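Local coordinates for epimerase family protein SDR39U1 (Homo sapiens, PDB 4B4O) that probably acts as an NADP-dependent oxidoreductase of the short-chain dehydrogenase/reductase type and holds bound NADPH, at residues Ala247-Val252 / Met260-Gln265; Tyr112-Thr117 / Gly127-Phe132. The protein carries 3 engineered substitutions. All blocks are in the same frame, centred on the assembly; numbering follows the deposited sequence.

How the interactions relate
Both contacts are partly buried and lie well out from the middle of the chain, with centres about 19 and 17 Å from its centre. Interaction 1 packs two successive short helices in the DUF1731 region, and its chemistry is almost wholly aliphatic. Interaction 2 belongs to the NAD-dependent epimerase/dehydratase region and joins the loop after strand 102-108 to the turn that leads into helix 131-143; one aromatic ring lies against a glutamine, a proline and the backbone leading into the glutamine. They hold different elements, yet touch: Gly264 O and Ser115 N, 3.0 Å apart, form a probable hydrogen bond, and the selenomethionine methyl CE of Met260 packs on Phe132 CZ at 3.7 Å.

Interaction 1 of 2, residues Ala247-Val252 / Met260-Gln265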
ATOM      1  N   ALA A 247       5.686  -7.766 -23.871  1.00 23.79           N
ATOM      2  CA  ALA A 247       6.257  -9.116 -23.902  1.00 24.90           C
ATOM      3  C   ALA A 247       7.401  -9.255 -22.898  1.00 24.05           C
ATOM      4  O   ALA A 247       7.521 -10.285 -22.241  1.00 24.58           O
ATOM      5  CB  ALA A 247       6.707  -9.487 -25.304  1.00 26.57           C
ATOM      6  N   VAL A 248       8.207  -8.203 -22.749  1.00 23.03           N
ATOM      7  CA  VAL A 248       9.394  -8.243 -21.890  1.00 22.60           C
ATOM      8  C   VAL A 248       8.981  -8.146 -20.427  1.00 21.55           C
ATOM      9  O   VAL A 248       9.576  -8.797 -19.572  1.00 21.88           O
ATOM     10  CB  VAL A 248      10.420  -7.106 -22.212  1.00 22.23           C
ATOM     11  CG1 VAL A 248      11.533  -7.068 -21.195  1.00 21.98           C
ATOM     12  CG2 VAL A 248      11.025  -7.239 -23.610  1.00 23.58           C
ATOM     13  N   VAL A 249       8.001  -7.305 -20.126  1.00 20.51           N
ATOM     14  CA  VAL A 249       7.509  -7.186 -18.754  1.00 19.66           C
ATOM     15  C   VAL A 249       6.833  -8.504 -18.345  1.00 20.64           C
ATOM     16  O   VAL A 249       6.999  -8.972 -17.222  1.00 20.80           O
ATOM     17  CB  VAL A 249       6.551  -5.987 -18.596  1.00 18.50           C
ATOM     18  CG1 VAL A 249       5.925  -5.950 -17.211  1.00 17.83           C
ATOM     19  CG2 VAL A 249       7.276  -4.678 -18.906  1.00 17.86           C
ATOM     20  N   GLN A 250       6.121  -9.126 -19.275  1.00 21.65           N
ATOM     21  CA  GLN A 250       5.513 -10.441 -19.016  1.00 23.06           C
ATOM     22  C   GLN A 250       6.555 -11.536 -18.807  1.00 24.28           C
ATOM     23  O   GLN A 250       6.384 -12.406 -17.963  1.00 25.22           O
ATOM     24  CB  GLN A 250       4.517 -10.814 -20.127  1.00 24.24           C
ATOM     25  CG  GLN A 250       3.128 -10.258 -19.819  1.00 23.77           C
ATOM     26  CD  GLN A 250       2.194 -10.118 -21.016  1.00 24.76           C
ATOM     27  OE1 GLN A 250       2.622 -10.261 -22.164  1.00 25.64           O
ATOM     28  NE2 GLN A 250       0.915  -9.839 -20.754  1.00 24.86           N
ATOM     29  N   ALA A 251       7.635 -11.479 -19.578  1.00 24.50           N
ATOM     30  CA  ALA A 251       8.705 -12.441 -19.432  1.00 25.77           C
ATOM     31  C   ALA A 251       9.287 -12.369 -18.039  1.00 25.43           C
ATOM     32  O   ALA A 251       9.571 -13.392 -17.436  1.00 26.85           O
ATOM     33  CB  ALA A 251       9.801 -12.200 -20.456  1.00 26.00           C
ATOM     34  N   VAL A 252       9.506 -11.165 -17.530  1.00 23.87           N
ATOM     35  CA  VAL A 252      10.206 -11.018 -16.247  1.00 23.84           C
ATOM     36  C   VAL A 252       9.286 -11.288 -15.072  1.00 23.93           C
ATOM     37  O   VAL A 252       9.683 -11.950 -14.147  1.00 25.13           O
ATOM     38  CB  VAL A 252      10.892  -9.638 -16.101  1.00 22.53           C
ATOM     39  CG1 VAL A 252      11.449  -9.475 -14.692  1.00 22.77           C
ATOM     40  CG2 VAL A 252      12.013  -9.490 -17.126  1.00 22.98           C
HETATM   41  N   MSE A 260      -0.368  -5.554 -13.148  1.00 17.27           N
HETATM   42  CA  MSE A 260      -0.133  -4.427 -12.253  1.00 16.00           C
HETATM   43  C   MSE A 260       0.738  -3.382 -12.879  1.00 14.96           C
HETATM   44  O   MSE A 260       0.737  -2.239 -12.414  1.00 14.05           O
HETATM   45  CB  MSE A 260       0.555  -4.902 -10.973  1.00 16.33           C
HETATM   46  CG  MSE A 260      -0.460  -5.585 -10.060  1.00 17.41           C
HETATM   47 SE   MSE A 260       0.476  -6.417  -8.552  0.75 18.62          SE
HETATM   48  CE  MSE A 260       1.438  -7.506  -9.857  1.00 19.39           C
ATOM     49  N   LEU A 261       1.487  -3.747 -13.918  1.00 15.30           N
ATOM     50  CA  LEU A 261       2.420  -2.824 -14.575  1.00 14.69           C
ATOM     51  C   LEU A 261       1.887  -2.289 -15.917  1.00 14.89           C
ATOM     52  O   LEU A 261       2.041  -1.103 -16.219  1.00 14.40           O
ATOM     53  CB  LEU A 261       3.796  -3.499 -14.781  1.00 15.16           C
ATOM     54  CG  LEU A 261       4.786  -3.646 -13.610  1.00 15.17           C
ATOM     55  CD1 LEU A 261       4.123  -4.481 -12.527  1.00 15.71           C
ATOM     56  CD2 LEU A 261       6.101  -4.309 -13.998  1.00 15.93           C
ATOM     57  N   LEU A 262       1.284  -3.166 -16.716  1.00 15.93           N
ATOM     58  CA  LEU A 262       0.835  -2.832 -18.076  1.00 16.66           C
ATOM     59  C   LEU A 262      -0.570  -2.258 -18.143  1.00 16.89           C
ATOM     60  O   LEU A 262      -0.935  -1.633 -19.128  1.00 17.51           O
ATOM     61  CB  LEU A 262       0.885  -4.075 -18.969  1.00 18.07           C
ATOM     62  CG  LEU A 262       2.244  -4.744 -19.187  1.00 18.27           C
ATOM     63  CD1 LEU A 262       2.053  -6.073 -19.887  1.00 19.87           C
ATOM     64  CD2 LEU A 262       3.174  -3.845 -19.974  1.00 18.05           C
ATOM     65  N   GLU A 263      -1.350  -2.457 -17.087  1.00 16.62           N
ATOM     66  CA  GLU A 263      -2.716  -1.964 -17.049  1.00 17.00           C
ATOM     67  C   GLU A 263      -2.944  -1.132 -15.804  1.00 15.82           C
ATOM     68  O   GLU A 263      -2.064  -1.018 -14.952  1.00 14.85           O
ATOM     69  CB  GLU A 263      -3.699  -3.135 -17.094  1.00 18.46           C
ATOM     70  CG  GLU A 263      -3.467  -4.113 -18.237  1.00 19.92           C
ATOM     71  CD  GLU A 263      -4.559  -5.159 -18.343  1.00 21.79           C
ATOM     72  OE1 GLU A 263      -5.741  -4.774 -18.337  1.00 22.48           O
ATOM     73  OE2 GLU A 263      -4.232  -6.363 -18.424  1.00 22.77           O
ATOM     74  N   GLY A 264      -4.129  -0.544 -15.707  1.00 16.11           N
ATOM     75  CA  GLY A 264      -4.440   0.372 -14.624  1.00 15.17           C
ATOM     76  C   GLY A 264      -5.896   0.735 -14.415  1.00 15.82           C
ATOM     77  O   GLY A 264      -6.744   0.501 -15.260  1.00 17.15           O
ATOM     78  N   GLN A 265      -6.150   1.307 -13.242  1.00 15.07           N
ATOM     79  CA  GLN A 265      -7.484   1.709 -12.794  1.00 15.64           C
ATOM     80  C   GLN A 265      -7.453   3.207 -12.556  1.00 14.86           C
ATOM     81  O   GLN A 265      -6.530   3.711 -11.885  1.00 13.74           O
ATOM     82  CB  GLN A 265      -7.829   1.101 -11.423  1.00 15.65           C
ATOM     83  CG  GLN A 265      -7.551  -0.371 -11.195  1.00 16.34           C
ATOM     84  CD  GLN A 265      -6.112  -0.716 -10.890  1.00 15.47           C
ATOM     85  OE1 GLN A 265      -5.245   0.144 -10.829  1.00 14.32           O
ATOM     86  NE2 GLN A 265      -5.862  -2.010 -10.668  1.00 16.32           N
TER
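Val249 reaches across from its helix to meet Leu261 and Leu262, and its branched side chain takes part in both of the apolar contacts. Starting at CB, the first neighbour is the CD2 methyl of Leu262, 4.2 Å from Val249 CB. Moving out along one branch, CG1 lies anti to the backbone N (chi1 174°), and that points it at Leu261. There Val249 CG1 sits 3.6 Å from Leu261 CD2 and 4.1 Å from Leu261 CB, so this methyl touches both the start and one tip of the leucine. The two side chains cross obliquely, methyl against methyl. The other branch, CG2, lies beside the backbone N and comes to about 4.3 Å of Leu262 CD2. Val249, itself buried, thus touches both leucines.

The partners are consecutive helices, 246-253 and 255-262, joined by a single residue between their ends in the DUF1731 region. Leu261 and Leu262 occupy the last turn of the second helix; Glu263 is the first residue to leave helical geometry, and the chain runs on as loop through Gly264. Beyond the two segments, Ile183 from a loop touches both Val249 and Leu262, and the carbonyl O of Leu261 accepts a hydrogen bond from Gln188 NE2.

At the exposed margin Gln250 adds a looser touch. Its chain runs extended beyond CG and crosses the Leu262 side chain at about a right angle, bringing NE2 to 4.0 Å from Leu262 CD1. That is van der Waals contact between an amide nitrogen and a methyl, and the leucine offers it no polar partner. On the Leu261 side chain a bound polyether, probably from the crystallisation liquor, approaches to about 4 Å, while NADPH lies about 10 Å away.

Interaction 2 of 2, residues Tyr112-Thr117 / Gly127-Phe132; sequences YQPSLT and GDFDFF
Gln113 lies over one face of the Phe129 ring. Gln113 CB sits 4.1 Å from the Phe129 ring centroid, 20° off the ring normal, a CH-pi contact displaced toward the rim. Gln113 CG is anti to the backbone N (chi1 166°), and a bend at chi2 carries the amide back over the same face, where Gln113 OE1 stands 3.5 Å from Phe129 CG. Amide and ring planes are 33° apart. The amide's other end is tied down: NE2 donates to Pro114 O at 3.0 Å, on a lone pair in the carbonyl plane, which fixes the amide's rotation.

These loops belong to the connection from strand 102-108 of the Rossmann-type sheet to helix 131-143, with Asp130 as that helix's N-cap. Pro114 CD approaches Phe129 CE1 obliquely at 3.6 Å. With an alanine in place of Phe129, Gln113 CB and Pro114 CD are likely to lose their aromatic partner, opening a gap between the two loops. At the outer end of the ring, Phe129 CZ meets Gln113 CA at 3.3 Å.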
ATOM      1  N   TYR A 112     -10.137  -2.915  -7.999  1.00 15.49           N
ATOM      2  CA  TYR A 112     -10.897  -2.316  -9.095  1.00 15.96           C
ATOM      3  C   TYR A 112     -10.410  -2.820 -10.462  1.00 16.70           C
ATOM      4  O   TYR A 112      -9.214  -2.875 -10.731  1.00 16.52           O
ATOM      5  CB  TYR A 112     -10.832  -0.785  -9.042  1.00 15.28           C
ATOM      6  CG  TYR A 112     -11.119  -0.214  -7.675  1.00 14.71           C
ATOM      7  CD1 TYR A 112     -12.363  -0.350  -7.084  1.00 15.24           C
ATOM      8  CD2 TYR A 112     -10.131   0.458  -6.967  1.00 13.88           C
ATOM      9  CE1 TYR A 112     -12.611   0.163  -5.825  1.00 14.99           C
ATOM     10  CE2 TYR A 112     -10.372   0.987  -5.705  1.00 13.57           C
ATOM     11  CZ  TYR A 112     -11.612   0.834  -5.139  1.00 14.14           C
ATOM     12  OH  TYR A 112     -11.843   1.377  -3.899  1.00 14.09           O
ATOM     13  N   GLN A 113     -11.362  -3.217 -11.290  1.00 17.77           N
ATOM     14  CA  GLN A 113     -11.087  -3.801 -12.581  1.00 18.84           C
ATOM     15  C   GLN A 113     -10.297  -2.813 -13.460  1.00 18.65           C
ATOM     16  O   GLN A 113     -10.769  -1.729 -13.763  1.00 18.48           O
ATOM     17  CB  GLN A 113     -12.426  -4.203 -13.218  1.00 20.13           C
ATOM     18  CG  GLN A 113     -12.455  -4.548 -14.702  1.00 21.53           C
ATOM     19  CD  GLN A 113     -11.797  -5.872 -15.072  1.00 22.56           C
ATOM     20  OE1 GLN A 113     -12.381  -6.982 -14.875  1.00 23.56           O
ATOM     21  NE2 GLN A 113     -10.600  -5.768 -15.690  1.00 22.64           N
ATOM     22  N   PRO A 114      -9.083  -3.197 -13.874  1.00 18.90           N
ATOM     23  CA  PRO A 114      -8.347  -2.338 -14.793  1.00 19.10           C
ATOM     24  C   PRO A 114      -9.127  -2.092 -16.066  1.00 20.26           C
ATOM     25  O   PRO A 114      -9.795  -2.994 -16.570  1.00 21.38           O
ATOM     26  CB  PRO A 114      -7.090  -3.145 -15.094  1.00 19.77           C
ATOM     27  CG  PRO A 114      -6.912  -4.015 -13.903  1.00 19.24           C
ATOM     28  CD  PRO A 114      -8.313  -4.409 -13.531  1.00 19.27           C
ATOM     29  N   SER A 115      -9.022  -0.862 -16.566  1.00 20.15           N
ATOM     30  CA  SER A 115      -9.870  -0.355 -17.636  1.00 21.18           C
ATOM     31  C   SER A 115      -9.311   0.971 -18.136  1.00 21.16           C
ATOM     32  O   SER A 115      -8.747   1.740 -17.383  1.00 20.09           O
ATOM     33  CB  SER A 115     -11.298  -0.139 -17.129  1.00 20.95           C
ATOM     34  OG  SER A 115     -12.086   0.585 -18.067  1.00 21.92           O
ATOM     35  N   LEU A 116      -9.464   1.219 -19.422  1.00 22.56           N
ATOM     36  CA  LEU A 116      -9.010   2.460 -19.999  1.00 22.89           C
ATOM     37  C   LEU A 116     -10.101   3.536 -19.939  1.00 22.80           C
ATOM     38  O   LEU A 116      -9.834   4.711 -20.210  1.00 23.00           O
ATOM     39  CB  LEU A 116      -8.544   2.221 -21.446  1.00 24.75           C
ATOM     40  CG  LEU A 116      -7.193   1.507 -21.577  1.00 25.17           C
ATOM     41  CD1 LEU A 116      -7.029   0.947 -22.996  1.00 27.37           C
ATOM     42  CD2 LEU A 116      -6.054   2.454 -21.182  1.00 24.55           C
ATOM     43  N   THR A 117     -11.326   3.122 -19.618  1.00 22.78           N
ATOM     44  CA  THR A 117     -12.487   4.013 -19.640  1.00 23.11           C
ATOM     45  C   THR A 117     -13.162   4.187 -18.267  1.00 21.95           C
ATOM     46  O   THR A 117     -13.735   5.228 -18.013  1.00 21.99           O
ATOM     47  CB  THR A 117     -13.535   3.488 -20.646  1.00 24.75           C
ATOM     48  OG1 THR A 117     -14.013   2.206 -20.200  1.00 24.67           O
ATOM     49  CG2 THR A 117     -12.925   3.377 -22.079  1.00 26.26           C
ATOM     50  N   GLY A 127     -13.151  -6.829  -6.802  1.00 19.21           N
ATOM     51  CA  GLY A 127     -12.678  -7.910  -5.952  1.00 19.60           C
ATOM     52  C   GLY A 127     -12.914  -9.342  -6.411  1.00 21.21           C
ATOM     53  O   GLY A 127     -12.763 -10.255  -5.592  1.00 21.84           O
ATOM     54  N   ASP A 128     -13.210  -9.555  -7.695  1.00 22.02           N
ATOM     55  CA  ASP A 128     -13.720 -10.839  -8.144  1.00 23.90           C
ATOM     56  C   ASP A 128     -13.389 -11.273  -9.586  1.00 24.84           C
ATOM     57  O   ASP A 128     -14.120 -12.068 -10.168  1.00 26.57           O
ATOM     58  CB  ASP A 128     -15.240 -10.804  -7.996  1.00 24.90           C
ATOM     59  CG  ASP A 128     -15.893  -9.660  -8.798  1.00 24.51           C
ATOM     60  OD1 ASP A 128     -15.194  -8.791  -9.373  1.00 23.32           O
ATOM     61  OD2 ASP A 128     -17.141  -9.632  -8.854  1.00 25.60           O
ATOM     62  N   PHE A 129     -12.303 -10.768 -10.163  1.00 23.97           N
ATOM     63  CA  PHE A 129     -12.023 -10.973 -11.604  1.00 24.97           C
ATOM     64  C   PHE A 129     -10.606 -11.442 -11.934  1.00 25.21           C
ATOM     65  O   PHE A 129     -10.307 -11.727 -13.086  1.00 26.37           O
ATOM     66  CB  PHE A 129     -12.296  -9.675 -12.369  1.00 24.17           C
ATOM     67  CG  PHE A 129     -11.569  -8.509 -11.810  1.00 22.27           C
ATOM     68  CD1 PHE A 129     -10.248  -8.275 -12.152  1.00 21.81           C
ATOM     69  CD2 PHE A 129     -12.184  -7.682 -10.886  1.00 21.18           C
ATOM     70  CE1 PHE A 129      -9.559  -7.206 -11.611  1.00 20.24           C
ATOM     71  CE2 PHE A 129     -11.511  -6.611 -10.344  1.00 19.63           C
ATOM     72  CZ  PHE A 129     -10.196  -6.366 -10.705  1.00 19.13           C
ATOM     73  N   ASP A 130      -9.735 -11.480 -10.941  1.00 24.30           N
ATOM     74  CA  ASP A 130      -8.380 -11.983 -11.126  1.00 24.77           C
ATOM     75  C   ASP A 130      -7.785 -12.307  -9.760  1.00 24.18           C
ATOM     76  O   ASP A 130      -8.419 -12.105  -8.729  1.00 23.42           O
ATOM     77  CB  ASP A 130      -7.503 -10.994 -11.924  1.00 24.07           C
ATOM     78  CG  ASP A 130      -7.127  -9.719 -11.131  1.00 22.01           C
ATOM     79  OD1 ASP A 130      -7.428  -9.579  -9.933  1.00 21.07           O
ATOM     80  OD2 ASP A 130      -6.536  -8.797 -11.745  1.00 21.48           O
ATOM     81  N   PHE A 131      -6.555 -12.773  -9.755  1.00 24.69           N
ATOM     82  CA  PHE A 131      -5.935 -13.179  -8.521  1.00 24.46           C
ATOM     83  C   PHE A 131      -5.827 -12.063  -7.467  1.00 22.46           C
ATOM     84  O   PHE A 131      -6.115 -12.271  -6.280  1.00 22.18           O
ATOM     85  CB  PHE A 131      -4.543 -13.734  -8.806  1.00 25.50           C
ATOM     86  CG  PHE A 131      -3.778 -14.076  -7.563  1.00 25.36           C
ATOM     87  CD1 PHE A 131      -3.896 -15.325  -6.999  1.00 26.84           C
ATOM     88  CD2 PHE A 131      -2.969 -13.145  -6.960  1.00 23.93           C
ATOM     89  CE1 PHE A 131      -3.204 -15.646  -5.859  1.00 26.88           C
ATOM     90  CE2 PHE A 131      -2.282 -13.454  -5.815  1.00 23.95           C
ATOM     91  CZ  PHE A 131      -2.397 -14.709  -5.267  1.00 25.42           C
ATOM     92  N   PHE A 132      -5.376 -10.889  -7.896  1.00 21.29           N
ATOM     93  CA  PHE A 132      -5.132  -9.788  -6.956  1.00 19.62           C
ATOM     94  C   PHE A 132      -6.411  -9.133  -6.439  1.00 18.74           C
ATOM     95  O   PHE A 132      -6.461  -8.690  -5.301  1.00 17.91           O
ATOM     96  CB  PHE A 132      -4.204  -8.759  -7.594  1.00 18.96           C
ATOM     97  CG  PHE A 132      -2.852  -9.300  -7.879  1.00 19.92           C
ATOM     98  CD1 PHE A 132      -1.966  -9.557  -6.834  1.00 19.88           C
ATOM     99  CD2 PHE A 132      -2.470  -9.599  -9.171  1.00 21.13           C
ATOM    100  CE1 PHE A 132      -0.724 -10.098  -7.078  1.00 21.05           C
ATOM    101  CE2 PHE A 132      -1.215 -10.138  -9.435  1.00 22.36           C
ATOM    102  CZ  PHE A 132      -0.343 -10.399  -8.378  1.00 22.33           C
TER